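Local coordinates for manganese-containing pseudocatalase (Thermus thermophilus, PDB 2V8T) that catalyses the breakdown of hydrogen peroxide to water and oxygen at a centre of two manganese ions, at the interface of chains A and B. Sequence-based numbering; all coordinates share one arbitrary frame. Chains: chain A/B, Manganese-containing pseudocatalase.

Contact 1 and contact 2 are neighbouring patches of one interface between chains A and B. The centres of their C-alpha atoms lie about 7 Å apart. Both include A:Arg164, A:Glu167 and B:Leu104, so the end of helix 144-166 of chain A serves both. Contact 1 holds A:Met168 against the B chain between residues 102 and 117. Contact 2 adds A:Leu163 and A:Ile213, and meets the B segment 279-281, far off in sequence. A:Arg164 thereby ties two separate B segments to one helix end. The deposited assembly has six copies, and this interface probably helps to hold them together.

Contact 1: the interface of chains A and B. Residues chain A 164, 167-168; chain B 102-105, 107-108, 117.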
ATOM      1  N   ARG A 164       8.916 -24.201  -5.121  1.00  6.75           N
ATOM      2  CA  ARG A 164       9.122 -23.479  -6.386  1.00  6.94           C
ATOM      3  C   ARG A 164      10.430 -22.692  -6.382  1.00  6.93           C
ATOM      4  O   ARG A 164      11.163 -22.706  -7.363  1.00  7.67           O
ATOM      5  CB  ARG A 164       7.922 -22.571  -6.659  1.00  7.10           C
ATOM      6  CG  ARG A 164       6.675 -23.385  -6.997  1.00  7.41           C
ATOM      7  CD  ARG A 164       5.407 -22.530  -6.952  1.00  7.43           C
ATOM      8  NE  ARG A 164       4.261 -23.343  -7.346  1.00  7.94           N
ATOM      9  CZ  ARG A 164       3.012 -22.889  -7.379  1.00  7.42           C
ATOM     10  NH1 ARG A 164       2.701 -21.715  -6.885  1.00  8.92           N
ATOM     11  NH2 ARG A 164       2.071 -23.694  -7.845  1.00  9.26           N
ATOM     12  N   GLU A 167      13.306 -24.940  -7.002  1.00  7.59           N
ATOM     13  CA  GLU A 167      13.411 -25.265  -8.408  1.00  7.95           C
ATOM     14  C   GLU A 167      13.995 -24.148  -9.275  1.00  8.25           C
ATOM     15  O   GLU A 167      14.290 -24.382 -10.458  1.00  8.75           O
ATOM     16  CB  GLU A 167      12.046 -25.688  -8.939  1.00  8.35           C
ATOM     17  CG  GLU A 167      11.582 -27.022  -8.342  1.00  8.26           C
ATOM     18  CD  GLU A 167      10.270 -27.412  -8.924  1.00  8.68           C
ATOM     19  OE1 GLU A 167       9.341 -26.522  -8.749  1.00  9.66           O
ATOM     20  OE2 GLU A 167      10.064 -28.466  -9.507  1.00 10.32           O
ATOM     21  N   MET A 168      14.160 -22.940  -8.696  1.00  8.41           N
ATOM     22  CA  MET A 168      14.759 -21.807  -9.372  1.00  8.99           C
ATOM     23  C   MET A 168      16.248 -21.646  -9.051  1.00  9.73           C
ATOM     24  O   MET A 168      16.935 -20.963  -9.807  1.00 12.11           O
ATOM     25  CB  MET A 168      13.992 -20.504  -8.980  0.50  9.64           C
ATOM     26  CG  MET A 168      12.541 -20.502  -9.403  0.50  9.00           C
ATOM     27  SD  MET A 168      11.527 -19.187  -8.595  0.50  9.44           S
ATOM     28  CE  MET A 168      12.326 -17.662  -9.253  0.50 10.44           C
TER
ATOM     29  N   THR B 102      16.579 -28.133 -11.055  1.00 12.93           N
ATOM     30  CA  THR B 102      16.317 -26.707 -11.278  1.00 12.86           C
ATOM     31  C   THR B 102      15.495 -26.418 -12.557  1.00 11.17           C
ATOM     32  O   THR B 102      15.858 -25.585 -13.421  1.00 12.51           O
ATOM     33  CB  THR B 102      17.657 -25.927 -11.273  0.50 14.83           C
ATOM     34  OG1 THR B 102      18.612 -26.713 -10.503  0.50 16.66           O
ATOM     35  CG2 THR B 102      17.459 -24.530 -10.629  0.50 14.20           C
ATOM     36  N   PRO B 103      14.332 -27.015 -12.631  1.00  9.67           N
ATOM     37  CA  PRO B 103      13.522 -26.852 -13.853  1.00 10.22           C
ATOM     38  C   PRO B 103      12.936 -25.454 -14.020  1.00  9.76           C
ATOM     39  O   PRO B 103      12.487 -25.122 -15.116  1.00 11.07           O
ATOM     40  CB  PRO B 103      12.433 -27.912 -13.707  1.00 10.73           C
ATOM     41  CG  PRO B 103      12.284 -28.071 -12.197  1.00  9.99           C
ATOM     42  CD  PRO B 103      13.723 -27.975 -11.682  1.00 10.17           C
ATOM     43  N   LEU B 104      12.925 -24.656 -12.952  1.00  8.79           N
ATOM     44  CA  LEU B 104      12.480 -23.271 -13.009  1.00  8.51           C
ATOM     45  C   LEU B 104      13.675 -22.305 -12.993  1.00  8.78           C
ATOM     46  O   LEU B 104      13.497 -21.118 -12.700  1.00  8.61           O
ATOM     47  CB  LEU B 104      11.491 -22.934 -11.916  1.00  8.59           C
ATOM     48  CG  LEU B 104      10.194 -23.755 -11.921  1.00  9.44           C
ATOM     49  CD1 LEU B 104       9.333 -23.346 -10.707  1.00 10.07           C
ATOM     50  CD2 LEU B 104       9.416 -23.626 -13.211  1.00 10.64           C
ATOM     51  N   GLY B 105      14.876 -22.772 -13.337  1.00  9.21           N
ATOM     52  CA  GLY B 105      16.028 -21.897 -13.240  1.00  9.18           C
ATOM     53  C   GLY B 105      15.885 -20.609 -14.024  1.00  9.24           C
ATOM     54  O   GLY B 105      16.320 -19.525 -13.544  1.00  9.52           O
ATOM     55  N   ALA B 107      13.424 -18.799 -14.381  1.00  8.23           N
ATOM     56  CA  ALA B 107      12.542 -17.858 -13.712  1.00  8.43           C
ATOM     57  C   ALA B 107      13.274 -17.018 -12.685  1.00  8.70           C
ATOM     58  O   ALA B 107      12.785 -15.954 -12.294  1.00  9.78           O
ATOM     59  CB  ALA B 107      11.378 -18.594 -13.080  1.00 10.14           C
ATOM     60  N   LYS B 108      14.467 -17.451 -12.250  1.00  8.57           N
ATOM     61  CA  LYS B 108      15.264 -16.666 -11.347  1.00  8.60           C
ATOM     62  C   LYS B 108      15.581 -15.284 -11.921  1.00  8.01           C
ATOM     63  O   LYS B 108      15.820 -14.325 -11.166  1.00  8.73           O
ATOM     64  CB  LYS B 108      16.585 -17.435 -11.017  1.00 10.28           C
ATOM     65  CG  LYS B 108      17.303 -16.926  -9.790  1.00 11.74           C
ATOM     66  CD  LYS B 108      18.629 -17.618  -9.603  1.00 10.99           C
ATOM     67  CE  LYS B 108      19.665 -17.142 -10.526  1.00 13.04           C
ATOM     68  NZ  LYS B 108      21.063 -17.685 -10.284  1.00 13.43           N
ATOM     69  N   ILE B 117       6.250 -18.260  -8.580  1.00  8.25           N
ATOM     70  CA  ILE B 117       6.261 -18.577  -7.145  1.00  8.47           C
ATOM     71  C   ILE B 117       4.844 -18.524  -6.581  1.00  8.57           C
ATOM     72  O   ILE B 117       4.314 -19.522  -6.116  1.00 13.04           O
ATOM     73  CB  ILE B 117       7.227 -17.647  -6.372  1.00  7.81           C
ATOM     74  CG1 ILE B 117       8.658 -17.730  -6.913  1.00  8.39           C
ATOM     75  CG2 ILE B 117       7.142 -17.971  -4.875  1.00  8.75           C
ATOM     76  CD1 ILE B 117       9.575 -16.648  -6.382  1.00  8.88           C
TER
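The backbone carbonyl A:Glu167 O accepts a hydrogen bond from B:Leu104 N at 2.9 Å, where B:Thr102, with left-handed backbone torsions, leads through B:Pro103 to that amide. Next along chain A, A:Met168 supplies the main apolar side chain. Its CG lies 3.7 Å from CB of B:Leu104, and the two side chains cross at a slant. The chain then bends at its last torsion (chi3 64°), which turns the methyl CE toward the 3-10 helix 105-109. There CE sits 3.7 Å from CA of B:Lys108 and also touches B:Ala107. At the bend, the sulfur SD of A:Met168 lies 3.6 Å from CG1 of B:Ile117. These two side chains meet at about a right angle. The thioether is thus packed between B:Leu104, the 3-10 helix and B:Ile117. The methyl CG2 of B:Thr102 approaches the A:Met168 backbone.

The side chain of A:Glu167 crosses B:Pro103 obliquely, with its CB and CG against CD and CG of the proline. Carboxylate atom OE2 of A:Glu167 is 3.5 Å from CG of B:Pro103. The methyl CD1 of B:Leu104 reaches the other oxygen, with 3.7 Å between it and A:Glu167 OE1.

A:Arg164 makes another hydrogen bond of the patch. Its chain is extended from CG to NE (chi3 177°), which carries the guanidinium out to B:Ile117. NH1 of A:Arg164 donates to the carbonyl B:Ile117 O at 2.8 Å. The oxygen is in the guanidinium plane, but the donor stands above the carbonyl plane, 39° out of it. The CD methylene also rests against this oxygen.

In the fold, A:Arg164 is in the last turn of helix 144-166, and A:Glu167 and A:Met168 follow its C-terminal end. This helix also bears the manganese ligand Glu155. Chain B meets it with a loop, the 3-10 helix 105-109 and the end of the short helix 114-117.

Contact 2: the interface of chains A and B. Residues chain A 163-164, 167, 213; chain B 99, 104, 116, 279-281.
The ring of B:Phe281 packs its outer rim against A:Leu163, with CE2 3.6 Å from the leucine CB. The two side chains cross at about a right angle. A:Ile213 flanks the ring, and its CD1 also meets B:Pro99 CG tip to tip at 3.7 Å. Its CG1 is anti to the backbone N (chi1 -177°), which sends CD1 out to both partners. On its own chain, B:Ala279 O lies over one face of the B:Phe281 ring, toward the rim.

A:Glu167 runs beside B:Pro99 in the same direction and borders this apolar group. Its carboxyl group and the ring reach toward each other tip to tip. Their planes are nearly parallel but offset, and A:Glu167 OE1 lies off the ring plane, 3.5 Å from B:Phe281 CZ. The same OE1 lies 2.6 Å from the carbonyl B:Ala279 O. This close pair can be a hydrogen bond if the carboxyl group carries a proton. The bond from CD to OE1 is the longer of its two C-O bonds, which would fit that, though the proton itself is not seen.

At the polar rim, A:Arg164 grips B:Glu280 twice. NH2 donates to the backbone B:Glu280 O at 2.8 Å, with the oxygen near the guanidinium plane. NE of A:Arg164 forms a salt bridge with B:Glu280 OE1 at 2.7 Å. OE1 sits over the guanidinium face near NE, and the N-H points elsewhere, so the pairing is probably electrostatic and not a hydrogen bond. The planes are 66° apart. A bend at chi2 (-65°) helps bring the glutamate carboxylate to the arginine. A leucine in place of A:Arg164 would probably leave the B:Glu280 carboxylate without its countercharge and its backbone carbonyl without this donor.

In the fold, A:Leu163 and A:Arg164 lie in the last turn of helix 144-166, and A:Glu167 follows it. A:Ile213 comes from a separate loop. Chain B brings the 3-10 helices 99-101 and 278-280 together, and B:Phe281 follows the second, a few residues before helix 288-299.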
ATOM      1  N   LEU A 163       9.155 -25.009  -2.417  1.00  6.95           N
ATOM      2  CA  LEU A 163       9.447 -25.945  -3.496  1.00  6.89           C
ATOM      3  C   LEU A 163       9.746 -25.192  -4.807  1.00  6.70           C
ATOM      4  O   LEU A 163      10.674 -25.544  -5.541  1.00  7.36           O
ATOM      5  CB  LEU A 163       8.291 -26.906  -3.714  1.00  7.10           C
ATOM      6  CG  LEU A 163       8.118 -27.971  -2.623  1.00  7.61           C
ATOM      7  CD1 LEU A 163       6.713 -28.580  -2.723  1.00  9.22           C
ATOM      8  CD2 LEU A 163       9.162 -29.057  -2.742  1.00  9.42           C
ATOM      9  N   ARG A 164       8.916 -24.201  -5.121  1.00  6.75           N
ATOM     10  CA  ARG A 164       9.122 -23.479  -6.386  1.00  6.94           C
ATOM     11  C   ARG A 164      10.430 -22.692  -6.382  1.00  6.93           C
ATOM     12  O   ARG A 164      11.163 -22.706  -7.363  1.00  7.67           O
ATOM     13  CB  ARG A 164       7.922 -22.571  -6.659  1.00  7.10           C
ATOM     14  CG  ARG A 164       6.675 -23.385  -6.997  1.00  7.41           C
ATOM     15  CD  ARG A 164       5.407 -22.530  -6.952  1.00  7.43           C
ATOM     16  NE  ARG A 164       4.261 -23.343  -7.346  1.00  7.94           N
ATOM     17  CZ  ARG A 164       3.012 -22.889  -7.379  1.00  7.42           C
ATOM     18  NH1 ARG A 164       2.701 -21.715  -6.885  1.00  8.92           N
ATOM     19  NH2 ARG A 164       2.071 -23.694  -7.845  1.00  9.26           N
ATOM     20  N   GLU A 167      13.306 -24.940  -7.002  1.00  7.59           N
ATOM     21  CA  GLU A 167      13.411 -25.265  -8.408  1.00  7.95           C
ATOM     22  C   GLU A 167      13.995 -24.148  -9.275  1.00  8.25           C
ATOM     23  O   GLU A 167      14.290 -24.382 -10.458  1.00  8.75           O
ATOM     24  CB  GLU A 167      12.046 -25.688  -8.939  1.00  8.35           C
ATOM     25  CG  GLU A 167      11.582 -27.022  -8.342  1.00  8.26           C
ATOM     26  CD  GLU A 167      10.270 -27.412  -8.924  1.00  8.68           C
ATOM     27  OE1 GLU A 167       9.341 -26.522  -8.749  1.00  9.66           O
ATOM     28  OE2 GLU A 167      10.064 -28.466  -9.507  1.00 10.32           O
ATOM     29  N   ILE A 213       3.699 -34.263  -3.819  1.00  9.29           N
ATOM     30  CA  ILE A 213       5.095 -34.582  -4.073  1.00  9.22           C
ATOM     31  C   ILE A 213       5.690 -34.796  -2.694  1.00  9.15           C
ATOM     32  O   ILE A 213       5.415 -34.037  -1.750  1.00  9.39           O
ATOM     33  CB  ILE A 213       5.846 -33.477  -4.836  1.00 10.34           C
ATOM     34  CG1 ILE A 213       7.273 -33.923  -5.127  1.00 12.14           C
ATOM     35  CG2 ILE A 213       5.750 -32.080  -4.147  1.00 11.17           C
ATOM     36  CD1 ILE A 213       8.075 -32.957  -6.011  1.00 14.17           C
TER
ATOM     37  N   PRO B  99      12.371 -32.013  -9.756  1.00 13.09           N
ATOM     38  CA  PRO B  99      12.621 -30.742  -9.043  1.00 13.03           C
ATOM     39  C   PRO B  99      14.040 -30.512  -8.666  1.00 13.35           C
ATOM     40  O   PRO B  99      14.433 -29.336  -8.496  1.00 18.12           O
ATOM     41  CB  PRO B  99      11.753 -30.813  -7.798  1.00 16.28           C
ATOM     42  CG  PRO B  99      10.683 -31.659  -8.230  1.00 19.65           C
ATOM     43  CD  PRO B  99      11.280 -32.769  -9.150  1.00 18.92           C
ATOM     44  N   LEU B 104      12.925 -24.656 -12.952  1.00  8.79           N
ATOM     45  CA  LEU B 104      12.480 -23.271 -13.009  1.00  8.51           C
ATOM     46  C   LEU B 104      13.675 -22.305 -12.993  1.00  8.78           C
ATOM     47  O   LEU B 104      13.497 -21.118 -12.700  1.00  8.61           O
ATOM     48  CB  LEU B 104      11.491 -22.934 -11.916  1.00  8.59           C
ATOM     49  CG  LEU B 104      10.194 -23.755 -11.921  1.00  9.44           C
ATOM     50  CD1 LEU B 104       9.333 -23.346 -10.707  1.00 10.07           C
ATOM     51  CD2 LEU B 104       9.416 -23.626 -13.211  1.00 10.64           C
ATOM     52  N   PHE B 116       5.807 -17.356 -11.154  1.00  6.53           N
ATOM     53  CA  PHE B 116       6.298 -18.713 -10.991  1.00  6.85           C
ATOM     54  C   PHE B 116       6.345 -19.177  -9.533  1.00  7.02           C
ATOM     55  O   PHE B 116       6.517 -20.360  -9.292  1.00  9.08           O
ATOM     56  CB  PHE B 116       7.679 -18.836 -11.641  1.00  7.43           C
ATOM     57  CG  PHE B 116       7.631 -18.565 -13.100  1.00  7.68           C
ATOM     58  CD1 PHE B 116       7.295 -19.636 -13.956  1.00 11.95           C
ATOM     59  CD2 PHE B 116       7.876 -17.326 -13.610  1.00  9.54           C
ATOM     60  CE1 PHE B 116       7.148 -19.471 -15.290  1.00 14.87           C
ATOM     61  CE2 PHE B 116       7.705 -17.113 -15.007  1.00 13.58           C
ATOM     62  CZ  PHE B 116       7.335 -18.225 -15.804  1.00 15.30           C
ATOM     63  N   ALA B 279       6.680 -28.846 -12.791  1.00  8.12           N
ATOM     64  CA  ALA B 279       7.509 -28.059 -11.894  1.00  8.59           C
ATOM     65  C   ALA B 279       6.699 -27.051 -11.083  1.00  8.23           C
ATOM     66  O   ALA B 279       7.084 -26.641  -9.984  1.00  9.53           O
ATOM     67  CB  ALA B 279       8.603 -27.351 -12.655  1.00  9.50           C
ATOM     68  N   GLU B 280       5.573 -26.602 -11.635  1.00  7.59           N
ATOM     69  CA  GLU B 280       4.685 -25.720 -10.915  1.00  7.69           C
ATOM     70  C   GLU B 280       3.635 -26.483 -10.095  1.00  8.27           C
ATOM     71  O   GLU B 280       2.793 -25.886  -9.422  1.00  9.74           O
ATOM     72  CB  GLU B 280       4.005 -24.745 -11.850  0.50  7.78           C
ATOM     73  CG  GLU B 280       4.941 -23.656 -12.270  0.50  7.41           C
ATOM     74  CD  GLU B 280       5.382 -22.757 -11.101  0.50  7.98           C
ATOM     75  OE1 GLU B 280       4.827 -22.886  -9.996  0.50  8.94           O
ATOM     76  OE2 GLU B 280       6.288 -21.897 -11.307  0.50  8.09           O
ATOM     77  N   PHE B 281       3.647 -27.817 -10.173  1.00  7.76           N
ATOM     78  CA  PHE B 281       2.676 -28.629  -9.458  1.00  8.28           C
ATOM     79  C   PHE B 281       1.229 -28.283  -9.891  1.00  7.95           C
ATOM     80  O   PHE B 281       0.312 -28.301  -9.089  1.00  8.58           O
ATOM     81  CB  PHE B 281       2.844 -28.566  -7.943  1.00  8.99           C
ATOM     82  CG  PHE B 281       4.284 -28.543  -7.517  1.00  8.49           C
ATOM     83  CD1 PHE B 281       5.093 -29.631  -7.766  1.00  9.20           C
ATOM     84  CD2 PHE B 281       4.881 -27.408  -6.966  1.00 10.23           C
ATOM     85  CE1 PHE B 281       6.453 -29.613  -7.474  1.00  9.96           C
ATOM     86  CE2 PHE B 281       6.237 -27.389  -6.684  1.00 10.81           C
ATOM     87  CZ  PHE B 281       7.020 -28.501  -6.934  1.00 10.27           C
TER